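PDB 1WZZ: probable endoglucanase from Gluconacetobacter xylinus, which hydrolyses carboxymethyl-cellulose as an endo-acting glycoside hydrolase of family 8, cutting internal beta-1,4-glucosidic linkages of cellulose and related beta-glucans. Local coordinates for residues 131-140 against 179-189. Numbering follows the deposited sequence.
Sequences AMAIYGDVLN and QAFDLTADPRW
Y135 lays one face of its ring on A180, whose CB sits 3.6 Å from the ring centroid in a CH-pi contact, and it fits as a knob among Q179, A180, L183 and W189. At the ring's edge the phenol OH accepts from Q179 NE2 at 3.0 Å, with the amide plane turned 70° from the ring; S176 OG is a further hydrogen-bonding partner of that OH, and Q179 NE2 also reaches L113 O. A phenylalanine here would probably leave the Q179 amide and the S176 hydroxyl without their shared buried partner. The A180 methyl also covers a face of the W189 indole, offset toward its rim. Over the opposite indole face stands L139 CD1, 3.8 Å from the six-membered ring's centroid; CG of L139 lies anti to the backbone N (chi1 -172°), which carries the isobutyl group across to the indole. Its other methyl, CD2, covers a face of the R188 guanidinium. End-on, R188 NH1 and NH2 both hold N140 OD1, at 2.8 and 2.9 Å. Side-on, NE and NH1 grip the D186 carboxylate, whose OD1 also caps R188 N, so the guanidinium is fixed along two edges. T184 OG1, accepting from D186 N, forms an ST turn at the bend. Segments 131-140 and 179-184 cross at 112°, so helix 125-142 meets the turn joining helices 174-184 and 188-202, within the (alpha/alpha)6 barrel of family 8.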
loop_
_atom_site.group_PDB
_atom_site.type_symbol
_atom_site.label_atom_id
_atom_site.label_comp_id
_atom_site.label_asym_id
_atom_site.label_seq_id
_atom_site.Cartn_x
_atom_site.Cartn_y
_atom_site.Cartn_z
ATOM N N ALA A 131 1.004 16.456 -5.991
ATOM C CA ALA A 131 0.511 15.106 -6.305
ATOM C C ALA A 131 0.686 14.843 -7.797
ATOM O O ALA A 131 1.196 13.783 -8.212
ATOM C CB ALA A 131 -0.999 14.972 -5.901
HETATM N N MSE A 132 0.294 15.803 -8.628
HETATM C CA MSE A 132 0.444 15.595 -10.060
HETATM C C MSE A 132 1.901 15.376 -10.474
HETATM O O MSE A 132 2.164 14.567 -11.367
HETATM C CB MSE A 132 -0.148 16.787 -10.828
HETATM C CG MSE A 132 -1.627 16.800 -10.712
HETATM SE SE MSE A 132 -2.370 18.411 -11.524
HETATM C CE MSE A 132 -1.399 19.724 -10.647
ATOM N N ALA A 133 2.820 16.087 -9.821
ATOM C CA ALA A 133 4.251 15.975 -10.163
ATOM C C ALA A 133 4.779 14.574 -9.822
ATOM O O ALA A 133 5.533 13.965 -10.596
ATOM C CB ALA A 133 5.032 17.069 -9.424
ATOM N N ILE A 134 4.348 14.044 -8.682
ATOM C CA ILE A 134 4.750 12.670 -8.328
ATOM C C ILE A 134 4.115 11.687 -9.321
ATOM O O ILE A 134 4.791 10.803 -9.851
ATOM C CB ILE A 134 4.273 12.310 -6.860
ATOM C CG1 ILE A 134 5.000 13.196 -5.834
ATOM C CG2 ILE A 134 4.546 10.829 -6.560
ATOM C CD1 ILE A 134 4.301 13.258 -4.464
ATOM N N TYR A 135 2.811 11.796 -9.556
ATOM C CA TYR A 135 2.165 10.883 -10.497
ATOM C C TYR A 135 2.834 10.867 -11.874
ATOM O O TYR A 135 2.972 9.804 -12.509
ATOM C CB TYR A 135 0.674 11.242 -10.656
ATOM C CG TYR A 135 -0.197 10.886 -9.451
ATOM C CD1 TYR A 135 -0.124 9.621 -8.866
ATOM C CD2 TYR A 135 -1.117 11.793 -8.936
ATOM C CE1 TYR A 135 -0.964 9.265 -7.786
ATOM C CE2 TYR A 135 -1.962 11.447 -7.858
ATOM C CZ TYR A 135 -1.870 10.175 -7.301
ATOM O OH TYR A 135 -2.710 9.818 -6.246
ATOM N N GLY A 136 3.248 12.040 -12.352
ATOM C CA GLY A 136 3.892 12.088 -13.664
ATOM C C GLY A 136 5.124 11.215 -13.732
ATOM O O GLY A 136 5.356 10.527 -14.733
ATOM N N ASP A 137 5.922 11.227 -12.670
ATOM C CA ASP A 137 7.120 10.425 -12.618
ATOM C C ASP A 137 6.809 8.953 -12.330
ATOM O O ASP A 137 7.491 8.089 -12.830
ATOM C CB ASP A 137 8.139 11.005 -11.611
ATOM C CG ASP A 137 8.915 12.189 -12.205
ATOM O OD1 ASP A 137 9.090 12.215 -13.449
ATOM O OD2 ASP A 137 9.350 13.067 -11.450
ATOM N N VAL A 138 5.787 8.648 -11.523
ATOM C CA VAL A 138 5.483 7.230 -11.328
ATOM C C VAL A 138 5.104 6.643 -12.689
ATOM O O VAL A 138 5.543 5.543 -13.070
ATOM C CB VAL A 138 4.281 7.020 -10.342
ATOM C CG1 VAL A 138 3.908 5.517 -10.269
ATOM C CG2 VAL A 138 4.682 7.511 -8.937
ATOM N N LEU A 139 4.274 7.359 -13.428
ATOM C CA LEU A 139 3.828 6.853 -14.713
ATOM C C LEU A 139 4.982 6.700 -15.698
ATOM O O LEU A 139 5.158 5.649 -16.336
ATOM C CB LEU A 139 2.767 7.783 -15.289
ATOM C CG LEU A 139 2.081 7.259 -16.557
ATOM C CD1 LEU A 139 1.335 5.911 -16.280
ATOM C CD2 LEU A 139 1.103 8.338 -17.040
ATOM N N ASN A 140 5.796 7.737 -15.817
ATOM C CA ASN A 140 6.898 7.627 -16.767
ATOM C C ASN A 140 8.005 6.675 -16.388
ATOM O O ASN A 140 8.506 5.942 -17.233
ATOM C CB ASN A 140 7.581 8.986 -16.969
ATOM C CG ASN A 140 6.716 9.992 -17.684
ATOM O OD1 ASN A 140 5.732 9.657 -18.351
ATOM N ND2 ASN A 140 7.110 11.264 -17.574
ATOM N N GLN A 179 -7.046 8.368 -8.551
ATOM C CA GLN A 179 -6.809 9.790 -8.367
ATOM C C GLN A 179 -5.826 10.326 -9.408
ATOM O O GLN A 179 -5.966 11.470 -9.870
ATOM C CB GLN A 179 -6.259 10.071 -6.979
ATOM C CG GLN A 179 -6.109 11.561 -6.747
ATOM C CD GLN A 179 -5.883 11.899 -5.324
ATOM O OE1 GLN A 179 -6.785 12.403 -4.637
ATOM N NE2 GLN A 179 -4.674 11.635 -4.846
ATOM N N ALA A 180 -4.822 9.524 -9.769
ATOM C CA ALA A 180 -3.829 9.958 -10.762
ATOM C C ALA A 180 -4.547 10.270 -12.077
ATOM O O ALA A 180 -4.274 11.280 -12.735
ATOM C CB ALA A 180 -2.803 8.845 -10.999
ATOM N N PHE A 181 -5.446 9.383 -12.481
ATOM C CA PHE A 181 -6.156 9.611 -13.742
ATOM C C PHE A 181 -7.054 10.830 -13.611
ATOM O O PHE A 181 -7.140 11.653 -14.528
ATOM C CB PHE A 181 -6.994 8.389 -14.127
ATOM C CG PHE A 181 -7.749 8.585 -15.401
ATOM C CD1 PHE A 181 -7.057 8.662 -16.615
ATOM C CD2 PHE A 181 -9.124 8.780 -15.388
ATOM C CE1 PHE A 181 -7.731 8.940 -17.811
ATOM C CE2 PHE A 181 -9.815 9.057 -16.576
ATOM C CZ PHE A 181 -9.114 9.139 -17.790
ATOM N N ASP A 182 -7.721 10.966 -12.474
ATOM C CA ASP A 182 -8.598 12.113 -12.275
ATOM C C ASP A 182 -7.845 13.448 -12.301
ATOM O O ASP A 182 -8.373 14.458 -12.785
ATOM C CB ASP A 182 -9.350 11.995 -10.942
ATOM C CG ASP A 182 -10.465 10.964 -10.982
ATOM O OD1 ASP A 182 -11.037 10.682 -9.909
ATOM O OD2 ASP A 182 -10.781 10.436 -12.070
ATOM N N LEU A 183 -6.630 13.477 -11.761
ATOM C CA LEU A 183 -5.869 14.732 -11.719
ATOM C C LEU A 183 -5.028 15.025 -12.945
ATOM O O LEU A 183 -4.761 16.196 -13.246
ATOM C CB LEU A 183 -4.947 14.760 -10.507
ATOM C CG LEU A 183 -5.628 14.760 -9.144
ATOM C CD1 LEU A 183 -4.538 14.825 -8.092
ATOM C CD2 LEU A 183 -6.583 15.943 -8.999
ATOM N N THR A 184 -4.602 13.985 -13.655
ATOM C CA THR A 184 -3.743 14.184 -14.821
ATOM C C THR A 184 -4.391 13.919 -16.165
ATOM O O THR A 184 -3.886 14.394 -17.201
ATOM C CB THR A 184 -2.500 13.260 -14.795
ATOM O OG1 THR A 184 -2.917 11.903 -15.001
ATOM C CG2 THR A 184 -1.768 13.348 -13.480
ATOM N N ALA A 185 -5.469 13.135 -16.150
ATOM C CA ALA A 185 -6.190 12.729 -17.350
ATOM C C ALA A 185 -5.282 11.991 -18.356
ATOM O O ALA A 185 -5.586 11.937 -19.549
ATOM C CB ALA A 185 -6.838 13.955 -18.019
ATOM N N ASP A 186 -4.169 11.428 -17.890
ATOM C CA ASP A 186 -3.263 10.720 -18.792
ATOM C C ASP A 186 -3.858 9.355 -19.116
ATOM O O ASP A 186 -4.084 8.521 -18.230
ATOM C CB ASP A 186 -1.885 10.562 -18.162
ATOM C CG ASP A 186 -0.810 10.200 -19.174
ATOM O OD1 ASP A 186 -1.036 9.277 -19.986
ATOM O OD2 ASP A 186 0.267 10.826 -19.139
ATOM N N PRO A 187 -4.148 9.110 -20.400
ATOM C CA PRO A 187 -4.729 7.837 -20.833
ATOM C C PRO A 187 -3.918 6.591 -20.500
ATOM O O PRO A 187 -4.456 5.486 -20.441
ATOM C CB PRO A 187 -4.899 8.034 -22.352
ATOM C CG PRO A 187 -3.798 8.985 -22.685
ATOM C CD PRO A 187 -3.855 9.981 -21.554
ATOM N N ARG A 188 -2.623 6.767 -20.283
ATOM C CA ARG A 188 -1.755 5.652 -19.954
ATOM C C ARG A 188 -2.162 5.009 -18.632
ATOM O O ARG A 188 -1.916 3.819 -18.419
ATOM C CB ARG A 188 -0.293 6.123 -19.901
ATOM C CG ARG A 188 0.312 6.454 -21.280
ATOM C CD ARG A 188 1.794 6.854 -21.161
ATOM N NE ARG A 188 1.931 8.131 -20.460
ATOM C CZ ARG A 188 3.059 8.581 -19.901
ATOM N NH1 ARG A 188 3.052 9.760 -19.287
ATOM N NH2 ARG A 188 4.173 7.854 -19.922
ATOM N N TRP A 189 -2.807 5.768 -17.754
ATOM C CA TRP A 189 -3.208 5.205 -16.461
ATOM C C TRP A 189 -4.270 4.154 -16.640
ATOM O O TRP A 189 -4.411 3.252 -15.798
ATOM C CB TRP A 189 -3.732 6.280 -15.517
ATOM C CG TRP A 189 -2.665 7.098 -14.847
ATOM C CD1 TRP A 189 -2.440 8.440 -15.001
ATOM C CD2 TRP A 189 -1.659 6.630 -13.935
ATOM N NE1 TRP A 189 -1.363 8.830 -14.245
ATOM C CE2 TRP A 189 -0.862 7.742 -13.583
ATOM C CE3 TRP A 189 -1.350 5.372 -13.378
ATOM C CZ2 TRP A 189 0.220 7.641 -12.702
ATOM C CZ3 TRP A 189 -0.274 5.273 -12.503
ATOM C CH2 TRP A 189 0.502 6.405 -12.171
#